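Long-range contacts in beta-galactosidase (PDB 5MUI), which is probably a glycoside hydrolase with arabinofuranosidase activity that helps a gut bacterium break down the plant pectin rhamnogalacturonan II: residues T271-I276 with A332-V337; L203-S208 with M224-G229; A354-I359 with V372-P377; D267-G272 with A290-R295. All blocks are in the same frame, centred on the assembly; numbering follows the deposited sequence.

Interaction 1: residues T271-I276 with A332-V337; sequences TGDAHI and AHKSYV. With FUB (beta-L-arabinofuranose), chain B; RAM (alpha-L-rhamnopyranose), chain C.
Asp273 faces Lys334 and His275 faces Tyr336 across two strand segments that run almost parallel (15°), with axes 7.1 Å apart, wider than the spacing of paired strands. Side chains and a water fill the gap. His275 holds CG anti to its backbone N (chi1 162°), which swings the imidazole over the Tyr336 ring in a face-to-face stack. Its CE1 lies above the centre of the phenol ring, and the two centroids are 4.0 Å apart with planes 30° from parallel. Replacing Tyr336 by an alanine would probably leave this face of the imidazole without its stacking partner and His275 freer to turn. Midway along, one water lies 2.9 Å from Asp273 O and 2.7 Å from Ser335 O and can donate to either carbonyl. At the other end both segments bind the same sugar. Asp273 OD1 takes a very short 2.5 Å hydrogen bond from O3 of the arabinofuranose, while OD2 accepts from its O5 at 2.6 Å. The extended Lys334 chain passes Asp273 obliquely and donates through NZ to the same O5 (2.7 Å) and to rhamnose O3, with a salt bridge to Asp61 as its third partner. O5 is thus gripped from both strands. Next to Lys334, His333 meets rhamnose O4 at the edge of its ring, NE2 to O4 2.6 Å and almost perfectly straight, while its ND1 is bonded to Cys349 O. Strands 270-279 and 331-340, the innermost strands of neighbouring four-stranded blades, lie side by side round the axis of a five-bladed beta-propeller, whose central pocket holds the glycan.

Interaction 2: residues L203-S208 with M224-G229; sequences LTQYKS and MFYNAG. With 8PK (4-O-[(1R)-1-hydroxyethyl]-2-O-methyl-alpha-L-fucopyranose), chain D; FUB (beta-L-arabinofuranose), chain B.
Asn227 sets CG between its backbone N and carbonyl carbon (chi1 61°) and Tyr206 turns CG away from its own carbonyl carbon (chi1 -68°), so that Asn227 ND2 comes 3.7 Å from Tyr206 CB. The two side chains meet at about a right angle, yet amide and ring planes are only 17° apart. Both then face the arabinofuranose: ND2 donates to its O3 over 3.0 Å, and its C2 sits 3.8 Å above the plane of the Tyr206 ring, toward the rim. The backbones hold this pair in place, Tyr206 N bonding to Asn227 O at 2.9 Å and Asn227 N to Lys207 O. These are the paired strands of an antiparallel hairpin in a propeller blade, interrupted by a beta bulge between Gln205 and Ser208 that shifts the register by one. On the face of Gln205, Ser208, Tyr226 and Ala228, Ser208 CB rests 3.8 Å from Tyr226 CB, and Tyr226 OH reaches Glu201. Before the bulge, at the Leu203 end, Leu203 N bonds to Gly229 O and Gly229 N to Thr204 O. Having no side chain, Gly229 lets the O-methyl carbon C7 of the methylated fucose approach its CA to 3.6 Å, and that methyl also lies at the edge of the Tyr206 ring.

Interaction 3: residues A354-I359 with V372-P377; sequences AEQRGI and VRFPKP. With RAM (alpha-L-rhamnopyranose), chain C.
Gln356 lies opposite Phe374 and Ala354 opposite Pro377, their CA atoms 7.3 and 6.4 Å apart, where the irregular chain 374-377 runs back along 354-358 with directions 161° apart. One side-chain hydrogen bond and apolar packing join them. Gln356 keeps CG anti to its carbonyl carbon and the rest of its chain extended, and from there NE2 reaches Pro375 O at 2.8 Å. The acceptor lies in the amide plane of Gln356, whereas NE2 stands above the carbonyl plane, 45° out of it. With OE1 accepting from Asn352 ND2, both ends of the amide are bonded, which fixes its rotation. Closer to the backbone, the same side chain covers Phe374: Gln356 CB stands 3.8 Å from the ring centroid, almost exactly on the ring normal, in a CH-pi contact. The ring thrusts its edge at the strand, with CZ 3.6 Å from Gly358 N, and the absence of a side chain at Gly358 suits this approach. With an alanine in place of Phe374, Gln356 CB would probably lose its aromatic bed and a gap would open against the Gly358 backbone. Ala354 CB and Pro377 CB close the outer end at 3.8 Å. The CB of Arg357 points away from the tail, and its guanidinium edge meets the rhamnose: NH1 and NH2 both donate to O4, each at 3.0 Å, and NH1 also forms a salt bridge with Asp61. Strand 357-363 sits between 45-51 and 343-351, the pairing of N- and C-terminal strands in one blade that closes the ring of a beta-propeller, and the C-terminal tail packs against the start of that strand.

Interaction 4: residues D267-G272 with A290-R295; sequences DGTITG and AFEPSR. With GAL (beta-D-galactopyranose), chain E.
Thr269 and Phe291 are joined by a side-chain hydrogen bond, Thr269 OG1 to Phe291 O at 3.0 Å, made possible because OG1 stands anti to the threonine's carbonyl carbon (chi1 -62°). The hydroxyl approaches from above the carbonyl plane, 39° out of it, and also brushes Pro293 CD. Next to them, Ile270 and Ala290 form an antiparallel hydrogen-bonded pair, with Ile270 N bonding to Ala290 O at 3.0 Å and Ala290 N to Ile270 O. Their CB atoms lie on the same side of the sheet, 4.3 Å apart. Ile270 extends its long branch alongside Phe291, both side chains pointing the same way, and CD1 touches the ring edge at CE2, 3.9 Å away. Ala290 CB lies over one face of that ring, toward its rim. Galactose is reached by both tips: its O3 is 3.8 Å from Ile270 CD1 and its C6 3.9 Å from Phe291 CE2. Past the ring, a type I turn from Glu292 to Arg295 is tied by Ser294 OG, which donates to Glu292 OE2 (2.8 Å) and receives Arg295 NH1. Loops of this kind, joining the second and third strands of a blade, form the mouth of a propeller's central pocket, here offering apolar surface to the bound glycan.

Overall arrangement
Strand 270-279 links three of the four: interactions 1 and 4 share Thr271 and Gly272, and their centres are 14 Å apart. Interaction 2 meets the same strand from the adjacent blade, with Asn227 OD1 3.3 Å from Asp273 N in a weak hydrogen bond and Asn227 CG 3.8 Å from Gly272 CA. Both 1 and 2 grip the arabinofuranose, while 1 and 3 share a rhamnose. There Lys334 NZ and Arg357 NH1, 4.0 Å apart, gather round the sugar oxygens and Asp61. Interaction 3 lies farthest out, its centre 27 Å from that of interaction 2, and reaches the glycan through Arg357. Interaction 4 extends the pocket to the galactose.

Interaction 1: residues T271-I276 with A332-V337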
# COMPACT_ATOMS: atom_id res chain seq x y z
N THR A 271 6.17 -10.68 -0.44
CA THR A 271 6.80 -9.37 -0.57
C THR A 271 5.79 -8.45 -1.26
O THR A 271 5.27 -8.79 -2.37
CB THR A 271 8.09 -9.50 -1.41
OG1 THR A 271 8.91 -10.54 -0.84
CG2 THR A 271 8.85 -8.19 -1.45
N GLY A 272 5.47 -7.32 -0.63
CA GLY A 272 4.36 -6.51 -1.09
C GLY A 272 4.27 -5.06 -0.70
O GLY A 272 5.13 -4.51 0.02
N ASP A 273 3.19 -4.45 -1.20
CA ASP A 273 2.81 -3.04 -0.97
C ASP A 273 4.00 -2.09 -1.07
O ASP A 273 4.35 -1.38 -0.09
CB ASP A 273 2.03 -2.87 0.36
CG ASP A 273 0.62 -3.52 0.33
OD1 ASP A 273 0.40 -4.47 -0.45
OD2 ASP A 273 -0.27 -3.09 1.10
N ALA A 274 4.62 -2.06 -2.26
CA ALA A 274 5.75 -1.17 -2.56
C ALA A 274 5.29 0.30 -2.52
O ALA A 274 4.19 0.61 -3.01
CB ALA A 274 6.35 -1.51 -3.91
N HIS A 275 6.08 1.14 -1.86
CA HIS A 275 5.83 2.58 -1.66
C HIS A 275 7.20 3.26 -1.88
O HIS A 275 8.10 3.07 -1.08
CB HIS A 275 5.31 2.82 -0.20
CG HIS A 275 5.41 4.23 0.29
ND1 HIS A 275 4.90 5.31 -0.40
CD2 HIS A 275 5.91 4.73 1.45
CE1 HIS A 275 5.12 6.41 0.29
NE2 HIS A 275 5.74 6.09 1.42
N ILE A 276 7.33 4.05 -2.95
CA ILE A 276 8.62 4.56 -3.43
C ILE A 276 8.74 6.06 -3.27
O ILE A 276 7.82 6.82 -3.67
CB ILE A 276 8.87 4.16 -4.90
CG1 ILE A 276 8.95 2.62 -4.99
CG2 ILE A 276 10.18 4.75 -5.42
CD1 ILE A 276 9.00 2.06 -6.38
N ALA A 332 2.79 -6.33 12.05
CA ALA A 332 3.05 -4.89 12.01
C ALA A 332 3.64 -4.59 10.64
O ALA A 332 4.84 -4.80 10.41
CB ALA A 332 3.99 -4.48 13.14
N HIS A 333 2.78 -4.15 9.73
CA HIS A 333 3.01 -4.29 8.31
C HIS A 333 2.23 -3.36 7.42
O HIS A 333 1.16 -2.90 7.79
CB HIS A 333 2.82 -5.77 7.90
CG HIS A 333 1.40 -6.24 7.84
ND1 HIS A 333 0.37 -5.66 8.55
CD2 HIS A 333 0.84 -7.27 7.14
CE1 HIS A 333 -0.76 -6.30 8.28
NE2 HIS A 333 -0.50 -7.29 7.44
N LYS A 334 2.80 -3.12 6.23
CA LYS A 334 2.30 -2.21 5.21
C LYS A 334 2.71 -0.76 5.56
O LYS A 334 2.77 -0.42 6.74
CB LYS A 334 0.80 -2.40 4.95
CG LYS A 334 0.48 -3.87 4.67
CD LYS A 334 -0.98 -4.06 4.37
CE LYS A 334 -1.32 -5.54 4.22
NZ LYS A 334 -2.74 -5.71 3.83
N SER A 335 3.10 0.04 4.58
CA SER A 335 3.80 1.32 4.85
C SER A 335 3.26 2.51 4.07
O SER A 335 2.96 2.42 2.86
CB SER A 335 5.30 1.23 4.51
OG SER A 335 6.05 0.31 5.27
N TYR A 336 3.15 3.63 4.75
CA TYR A 336 3.18 4.93 4.08
C TYR A 336 4.01 5.84 4.98
O TYR A 336 3.75 5.90 6.17
CB TYR A 336 1.78 5.51 3.83
CG TYR A 336 1.77 6.34 2.59
CD1 TYR A 336 2.22 7.64 2.60
CD2 TYR A 336 1.42 5.77 1.36
CE1 TYR A 336 2.27 8.39 1.43
CE2 TYR A 336 1.46 6.51 0.19
CZ TYR A 336 1.88 7.82 0.23
OH TYR A 336 1.91 8.55 -0.94
N VAL A 337 4.99 6.55 4.41
CA VAL A 337 5.96 7.32 5.20
C VAL A 337 5.99 8.82 4.79
O VAL A 337 6.12 9.14 3.60
CB VAL A 337 7.37 6.70 5.11
CG1 VAL A 337 8.33 7.35 6.10
CG2 VAL A 337 7.32 5.20 5.39
O5 FUB B . -2.32 -4.59 1.37
C5 FUB B . -3.28 -5.20 0.48
C4 FUB B . -2.95 -6.62 -0.01
O4 FUB B . -3.60 -7.63 0.78
C3 FUB B . -1.50 -7.02 -0.04
O3 FUB B . -0.82 -6.51 -1.21
C2 FUB B . -1.60 -8.55 -0.02
O2 FUB B . -0.42 -9.21 0.45
C1 FUB B . -2.85 -8.85 0.83
C1 RAM C . -2.75 -11.40 3.05
C2 RAM C . -3.34 -9.98 3.03
C3 RAM C . -3.48 -9.46 4.46
C4 RAM C . -2.12 -9.47 5.17
C5 RAM C . -1.47 -10.88 5.07
C6 RAM C . -0.03 -10.89 5.56
O2 RAM C . -2.57 -9.20 2.21
O3 RAM C . -4.04 -8.12 4.37
O4 RAM C . -2.25 -9.03 6.54
O5 RAM C . -1.48 -11.39 3.73
O HOH W 1 2.52 0.62 0.88

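Interaction 2: residues L203-S208 with M224-G229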
# COMPACT_ATOMS: atom_id res chain seq x y z
N LEU A 203 -2.19 -15.91 -10.50
CA LEU A 203 -3.21 -16.30 -9.52
C LEU A 203 -4.18 -15.16 -9.13
O LEU A 203 -5.38 -15.36 -9.01
CB LEU A 203 -2.55 -16.85 -8.25
CG LEU A 203 -1.69 -18.10 -8.47
CD1 LEU A 203 -0.85 -18.38 -7.24
CD2 LEU A 203 -2.56 -19.29 -8.82
N THR A 204 -3.62 -13.99 -8.88
CA THR A 204 -4.41 -12.80 -8.50
C THR A 204 -3.46 -11.61 -8.42
O THR A 204 -2.24 -11.79 -8.28
CB THR A 204 -5.20 -13.00 -7.18
OG1 THR A 204 -5.91 -11.80 -6.84
CG2 THR A 204 -4.26 -13.35 -6.05
N GLN A 205 -4.01 -10.40 -8.58
CA GLN A 205 -3.23 -9.17 -8.41
C GLN A 205 -3.64 -8.54 -7.08
O GLN A 205 -4.72 -8.87 -6.56
CB GLN A 205 -3.43 -8.22 -9.62
CG GLN A 205 -2.75 -8.76 -10.89
CD GLN A 205 -3.38 -8.36 -12.22
OE1 GLN A 205 -2.70 -8.43 -13.26
NE2 GLN A 205 -4.64 -7.95 -12.21
N TYR A 206 -2.76 -7.70 -6.52
CA TYR A 206 -3.01 -7.04 -5.25
C TYR A 206 -2.79 -5.53 -5.36
O TYR A 206 -3.30 -4.93 -6.30
CB TYR A 206 -2.18 -7.69 -4.15
CG TYR A 206 -2.56 -9.09 -3.77
CD1 TYR A 206 -3.74 -9.35 -3.05
CD2 TYR A 206 -1.71 -10.16 -4.09
CE1 TYR A 206 -4.07 -10.66 -2.67
CE2 TYR A 206 -2.04 -11.46 -3.73
CZ TYR A 206 -3.20 -11.71 -3.03
OH TYR A 206 -3.43 -13.02 -2.68
N LYS A 207 -2.09 -4.91 -4.41
CA LYS A 207 -1.89 -3.45 -4.42
C LYS A 207 -1.08 -2.94 -5.62
O LYS A 207 -0.12 -3.59 -6.05
CB LYS A 207 -1.20 -2.98 -3.11
CG LYS A 207 -0.90 -1.48 -3.14
CD LYS A 207 -0.44 -0.89 -1.84
CE LYS A 207 -0.25 0.61 -2.05
NZ LYS A 207 0.08 1.18 -0.73
N SER A 208 -1.47 -1.77 -6.14
CA SER A 208 -0.72 -1.05 -7.17
C SER A 208 -0.57 0.40 -6.80
O SER A 208 -1.42 0.96 -6.09
CB SER A 208 -1.44 -1.12 -8.53
OG SER A 208 -2.80 -0.73 -8.41
N MET A 224 3.90 1.93 -13.01
CA MET A 224 3.18 1.23 -11.94
C MET A 224 4.06 0.15 -11.28
O MET A 224 4.63 -0.68 -11.98
CB MET A 224 1.91 0.56 -12.49
CG MET A 224 1.02 -0.17 -11.45
SD MET A 224 -0.22 -1.24 -12.27
CE MET A 224 -1.30 0.00 -12.98
N PHE A 225 4.15 0.20 -9.94
CA PHE A 225 4.66 -0.89 -9.13
C PHE A 225 3.47 -1.61 -8.52
O PHE A 225 2.56 -0.96 -7.93
CB PHE A 225 5.59 -0.38 -8.00
CG PHE A 225 6.99 -0.14 -8.47
CD1 PHE A 225 7.31 0.98 -9.23
CD2 PHE A 225 7.99 -1.08 -8.21
CE1 PHE A 225 8.61 1.18 -9.68
CE2 PHE A 225 9.30 -0.88 -8.63
CZ PHE A 225 9.61 0.25 -9.37
N TYR A 226 3.43 -2.94 -8.67
CA TYR A 226 2.31 -3.73 -8.11
C TYR A 226 2.76 -5.09 -7.66
O TYR A 226 3.76 -5.61 -8.18
CB TYR A 226 1.11 -3.86 -9.07
CG TYR A 226 1.29 -4.65 -10.36
CD1 TYR A 226 2.11 -4.18 -11.39
CD2 TYR A 226 0.56 -5.84 -10.59
CE1 TYR A 226 2.22 -4.88 -12.61
CE2 TYR A 226 0.64 -6.53 -11.80
CZ TYR A 226 1.48 -6.07 -12.81
OH TYR A 226 1.58 -6.77 -14.02
N ASN A 227 2.07 -5.66 -6.67
CA ASN A 227 2.41 -7.05 -6.26
C ASN A 227 1.29 -7.98 -6.66
O ASN A 227 0.16 -7.54 -6.85
CB ASN A 227 2.84 -7.15 -4.77
CG ASN A 227 1.76 -6.72 -3.79
OD1 ASN A 227 1.41 -5.53 -3.71
ND2 ASN A 227 1.29 -7.66 -2.96
N ALA A 228 1.62 -9.26 -6.82
CA ALA A 228 0.71 -10.27 -7.32
C ALA A 228 1.18 -11.64 -6.89
O ALA A 228 2.33 -11.79 -6.46
CB ALA A 228 0.65 -10.20 -8.84
N GLY A 229 0.29 -12.63 -7.04
CA GLY A 229 0.56 -14.03 -6.67
C GLY A 229 0.75 -14.95 -7.89
O GLY A 229 0.07 -14.78 -8.93
O9 8PK D . -7.03 -18.66 -5.03
C8 8PK D . -6.17 -17.53 -5.14
C10 8PK D . -6.86 -16.45 -5.97
O4 8PK D . -5.83 -17.05 -3.83
C4 8PK D . -5.14 -17.98 -2.97
C5 8PK D . -5.55 -17.69 -1.52
C6 8PK D . -7.06 -17.59 -1.40
O5 8PK D . -4.98 -16.46 -1.03
C3 8PK D . -3.62 -17.90 -3.12
O3 8PK D . -3.23 -18.16 -4.47
C2 8PK D . -3.14 -16.53 -2.66
O2 8PK D . -1.70 -16.40 -2.83
C7 8PK D . -1.29 -15.70 -4.01
C1 8PK D . -3.57 -16.31 -1.19
O5 FUB B . -2.32 -4.59 1.37
C5 FUB B . -3.28 -5.20 0.48
C4 FUB B . -2.95 -6.62 -0.01
O4 FUB B . -3.60 -7.63 0.78
C3 FUB B . -1.50 -7.02 -0.04
O3 FUB B . -0.82 -6.51 -1.21
C2 FUB B . -1.60 -8.55 -0.02
O2 FUB B . -0.42 -9.21 0.45
C1 FUB B . -2.85 -8.85 0.83

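Interaction 3: residues A354-I359 with V372-P377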
# COMPACT_ATOMS: atom_id res chain seq x y z
N ALA A 354 -6.06 -11.54 18.51
CA ALA A 354 -7.51 -11.62 18.23
C ALA A 354 -7.91 -11.31 16.76
O ALA A 354 -9.08 -11.41 16.38
CB ALA A 354 -8.26 -10.68 19.17
N GLU A 355 -6.92 -10.94 15.94
CA GLU A 355 -7.12 -10.57 14.54
C GLU A 355 -7.90 -9.27 14.34
O GLU A 355 -8.38 -9.00 13.23
CB GLU A 355 -7.63 -11.75 13.69
CG GLU A 355 -6.69 -12.96 13.74
CD GLU A 355 -6.85 -13.86 12.53
OE1 GLU A 355 -5.87 -14.03 11.77
OE2 GLU A 355 -7.98 -14.38 12.32
N GLN A 356 -7.91 -8.41 15.37
CA GLN A 356 -8.42 -7.04 15.24
C GLN A 356 -7.39 -6.29 14.38
O GLN A 356 -6.18 -6.53 14.51
CB GLN A 356 -8.63 -6.35 16.58
CG GLN A 356 -9.58 -7.09 17.54
CD GLN A 356 -9.65 -6.47 18.92
OE1 GLN A 356 -8.65 -6.29 19.59
NE2 GLN A 356 -10.85 -6.14 19.35
N ARG A 357 -7.87 -5.42 13.50
CA ARG A 357 -7.03 -4.80 12.45
C ARG A 357 -7.35 -3.31 12.26
O ARG A 357 -8.51 -2.95 12.04
CB ARG A 357 -7.25 -5.53 11.12
CG ARG A 357 -6.37 -5.06 9.95
CD ARG A 357 -6.59 -5.91 8.68
NE ARG A 357 -6.07 -7.28 8.75
CZ ARG A 357 -4.99 -7.74 8.12
NH1 ARG A 357 -4.26 -6.97 7.33
NH2 ARG A 357 -4.64 -9.03 8.27
N GLY A 358 -6.32 -2.48 12.34
CA GLY A 358 -6.41 -1.01 12.19
C GLY A 358 -5.12 -0.37 11.73
O GLY A 358 -4.18 -1.10 11.39
N ILE A 359 -5.09 0.98 11.67
CA ILE A 359 -3.91 1.75 11.22
C ILE A 359 -3.26 2.44 12.41
O ILE A 359 -3.95 3.10 13.19
CB ILE A 359 -4.26 2.76 10.11
CG1 ILE A 359 -4.73 1.95 8.87
CG2 ILE A 359 -3.07 3.68 9.78
CD1 ILE A 359 -5.46 2.70 7.76
N VAL A 372 -6.81 6.39 21.12
CA VAL A 372 -7.64 5.41 20.37
C VAL A 372 -7.32 3.99 20.84
O VAL A 372 -6.15 3.69 21.08
CB VAL A 372 -7.36 5.51 18.86
CG1 VAL A 372 -8.18 4.50 18.08
CG2 VAL A 372 -7.56 6.95 18.36
N ARG A 373 -8.33 3.14 21.00
CA ARG A 373 -8.16 1.76 21.41
C ARG A 373 -8.99 0.89 20.47
O ARG A 373 -9.99 1.37 19.94
CB ARG A 373 -8.67 1.53 22.86
CG ARG A 373 -7.88 2.24 23.99
CD ARG A 373 -6.46 1.73 24.14
NE ARG A 373 -5.74 2.46 25.18
CZ ARG A 373 -5.09 3.62 25.03
NH1 ARG A 373 -4.99 4.23 23.85
NH2 ARG A 373 -4.50 4.18 26.09
N PHE A 374 -8.58 -0.38 20.30
CA PHE A 374 -9.45 -1.42 19.71
C PHE A 374 -10.61 -1.67 20.71
O PHE A 374 -10.44 -1.44 21.92
CB PHE A 374 -8.68 -2.75 19.50
CG PHE A 374 -7.80 -2.81 18.24
CD1 PHE A 374 -8.31 -2.43 17.00
CD2 PHE A 374 -6.52 -3.37 18.29
CE1 PHE A 374 -7.53 -2.52 15.84
CE2 PHE A 374 -5.73 -3.46 17.14
CZ PHE A 374 -6.24 -3.03 15.91
N PRO A 375 -11.77 -2.14 20.23
CA PRO A 375 -12.81 -2.64 21.16
C PRO A 375 -12.32 -3.86 21.95
O PRO A 375 -11.31 -4.48 21.59
CB PRO A 375 -13.95 -3.09 20.22
CG PRO A 375 -13.61 -2.59 18.85
CD PRO A 375 -12.13 -2.34 18.81
N LYS A 376 -13.02 -4.23 23.02
CA LYS A 376 -12.73 -5.48 23.70
C LYS A 376 -12.82 -6.66 22.70
O LYS A 376 -13.77 -6.73 21.91
CB LYS A 376 -13.70 -5.70 24.88
CG LYS A 376 -13.31 -6.86 25.81
CD LYS A 376 -14.14 -6.87 27.08
CE LYS A 376 -14.00 -8.19 27.84
NZ LYS A 376 -15.14 -8.49 28.77
N PRO A 377 -11.81 -7.55 22.70
CA PRO A 377 -11.92 -8.71 21.77
C PRO A 377 -13.02 -9.71 22.18
O PRO A 377 -13.38 -9.78 23.36
CB PRO A 377 -10.55 -9.38 21.85
CG PRO A 377 -9.82 -8.76 22.98
CD PRO A 377 -10.60 -7.61 23.54
C1 RAM C . -2.75 -11.40 3.05
C2 RAM C . -3.34 -9.98 3.03
C3 RAM C . -3.48 -9.46 4.46
C4 RAM C . -2.12 -9.47 5.17
C5 RAM C . -1.47 -10.88 5.07
C6 RAM C . -0.03 -10.89 5.56
O2 RAM C . -2.57 -9.20 2.21
O3 RAM C . -4.04 -8.12 4.37
O4 RAM C . -2.25 -9.03 6.54
O5 RAM C . -1.48 -11.39 3.73

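Interaction 4: residues D267-G272 with A290-R295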
# COMPACT_ATOMS: atom_id res chain seq x y z
N ASP A 267 9.03 -20.81 0.37
CA ASP A 267 7.66 -21.26 0.19
C ASP A 267 6.59 -20.41 0.89
O ASP A 267 6.54 -20.35 2.11
CB ASP A 267 7.48 -22.71 0.64
CG ASP A 267 6.13 -23.27 0.20
OD1 ASP A 267 5.71 -22.99 -0.96
OD2 ASP A 267 5.49 -23.98 1.00
N GLY A 268 5.72 -19.79 0.10
CA GLY A 268 4.63 -18.95 0.61
C GLY A 268 5.03 -17.58 1.15
O GLY A 268 4.20 -16.91 1.76
N THR A 269 6.28 -17.14 0.93
CA THR A 269 6.74 -15.81 1.38
C THR A 269 6.07 -14.72 0.55
O THR A 269 5.89 -14.87 -0.67
CB THR A 269 8.27 -15.68 1.30
OG1 THR A 269 8.87 -16.63 2.17
CG2 THR A 269 8.73 -14.33 1.75
N ILE A 270 5.67 -13.65 1.25
CA ILE A 270 4.99 -12.48 0.67
C ILE A 270 5.96 -11.29 0.71
O ILE A 270 6.53 -10.98 1.76
CB ILE A 270 3.70 -12.12 1.44
CG1 ILE A 270 2.62 -13.20 1.21
CG2 ILE A 270 3.20 -10.71 1.04
CD1 ILE A 270 1.43 -13.16 2.15
N THR A 271 6.17 -10.68 -0.44
CA THR A 271 6.80 -9.37 -0.57
C THR A 271 5.79 -8.45 -1.26
O THR A 271 5.27 -8.79 -2.37
CB THR A 271 8.09 -9.50 -1.41
OG1 THR A 271 8.91 -10.54 -0.84
CG2 THR A 271 8.85 -8.19 -1.45
N GLY A 272 5.47 -7.32 -0.63
CA GLY A 272 4.36 -6.51 -1.09
C GLY A 272 4.27 -5.06 -0.70
O GLY A 272 5.13 -4.51 0.02
N ALA A 290 5.91 -10.97 4.75
CA ALA A 290 5.31 -11.86 5.71
C ALA A 290 5.73 -13.31 5.40
O ALA A 290 5.98 -13.66 4.23
CB ALA A 290 3.82 -11.74 5.68
N PHE A 291 5.80 -14.13 6.46
CA PHE A 291 6.13 -15.60 6.34
C PHE A 291 7.51 -15.81 5.74
O PHE A 291 7.73 -16.72 4.93
CB PHE A 291 5.02 -16.35 5.55
CG PHE A 291 3.66 -16.00 6.01
CD1 PHE A 291 3.29 -16.20 7.34
CD2 PHE A 291 2.75 -15.40 5.16
CE1 PHE A 291 2.04 -15.82 7.81
CE2 PHE A 291 1.49 -15.03 5.60
CZ PHE A 291 1.13 -15.24 6.93
N GLU A 292 8.43 -14.95 6.16
CA GLU A 292 9.83 -15.03 5.78
C GLU A 292 10.54 -15.89 6.85
O GLU A 292 10.53 -15.55 8.04
CB GLU A 292 10.41 -13.62 5.70
CG GLU A 292 11.93 -13.50 5.74
CD GLU A 292 12.65 -14.18 4.59
OE1 GLU A 292 12.27 -13.95 3.40
OE2 GLU A 292 13.63 -14.92 4.87
N PRO A 293 11.16 -17.02 6.43
CA PRO A 293 11.68 -17.93 7.47
C PRO A 293 12.82 -17.39 8.34
O PRO A 293 13.03 -17.89 9.43
CB PRO A 293 12.12 -19.18 6.67
CG PRO A 293 12.09 -18.79 5.23
CD PRO A 293 11.09 -17.68 5.11
N SER A 294 13.55 -16.39 7.86
CA SER A 294 14.65 -15.80 8.63
C SER A 294 14.22 -14.82 9.75
O SER A 294 15.10 -14.27 10.42
CB SER A 294 15.60 -15.08 7.67
OG SER A 294 15.01 -13.90 7.13
N ARG A 295 12.91 -14.59 9.94
CA ARG A 295 12.38 -13.76 11.03
C ARG A 295 11.48 -14.59 11.94
O ARG A 295 10.68 -15.37 11.43
CB ARG A 295 11.55 -12.62 10.46
CG ARG A 295 12.29 -11.32 10.27
CD ARG A 295 13.20 -11.36 9.09
NE ARG A 295 13.55 -10.02 8.62
CZ ARG A 295 14.24 -9.79 7.51
NH1 ARG A 295 14.65 -10.82 6.75
NH2 ARG A 295 14.49 -8.56 7.13
C1 GAL E . -2.75 -18.52 1.68
C2 GAL E . -2.75 -17.13 1.02
C3 GAL E . -1.57 -16.29 1.51
C4 GAL E . -1.55 -16.26 3.04
C5 GAL E . -1.44 -17.71 3.50
C6 GAL E . -1.22 -17.84 5.01
O2 GAL E . -2.91 -17.23 -0.31
O3 GAL E . -1.70 -14.96 0.99
O4 GAL E . -2.66 -15.70 3.59
O5 GAL E . -2.64 -18.40 3.10
O6 GAL E . -1.72 -19.11 5.41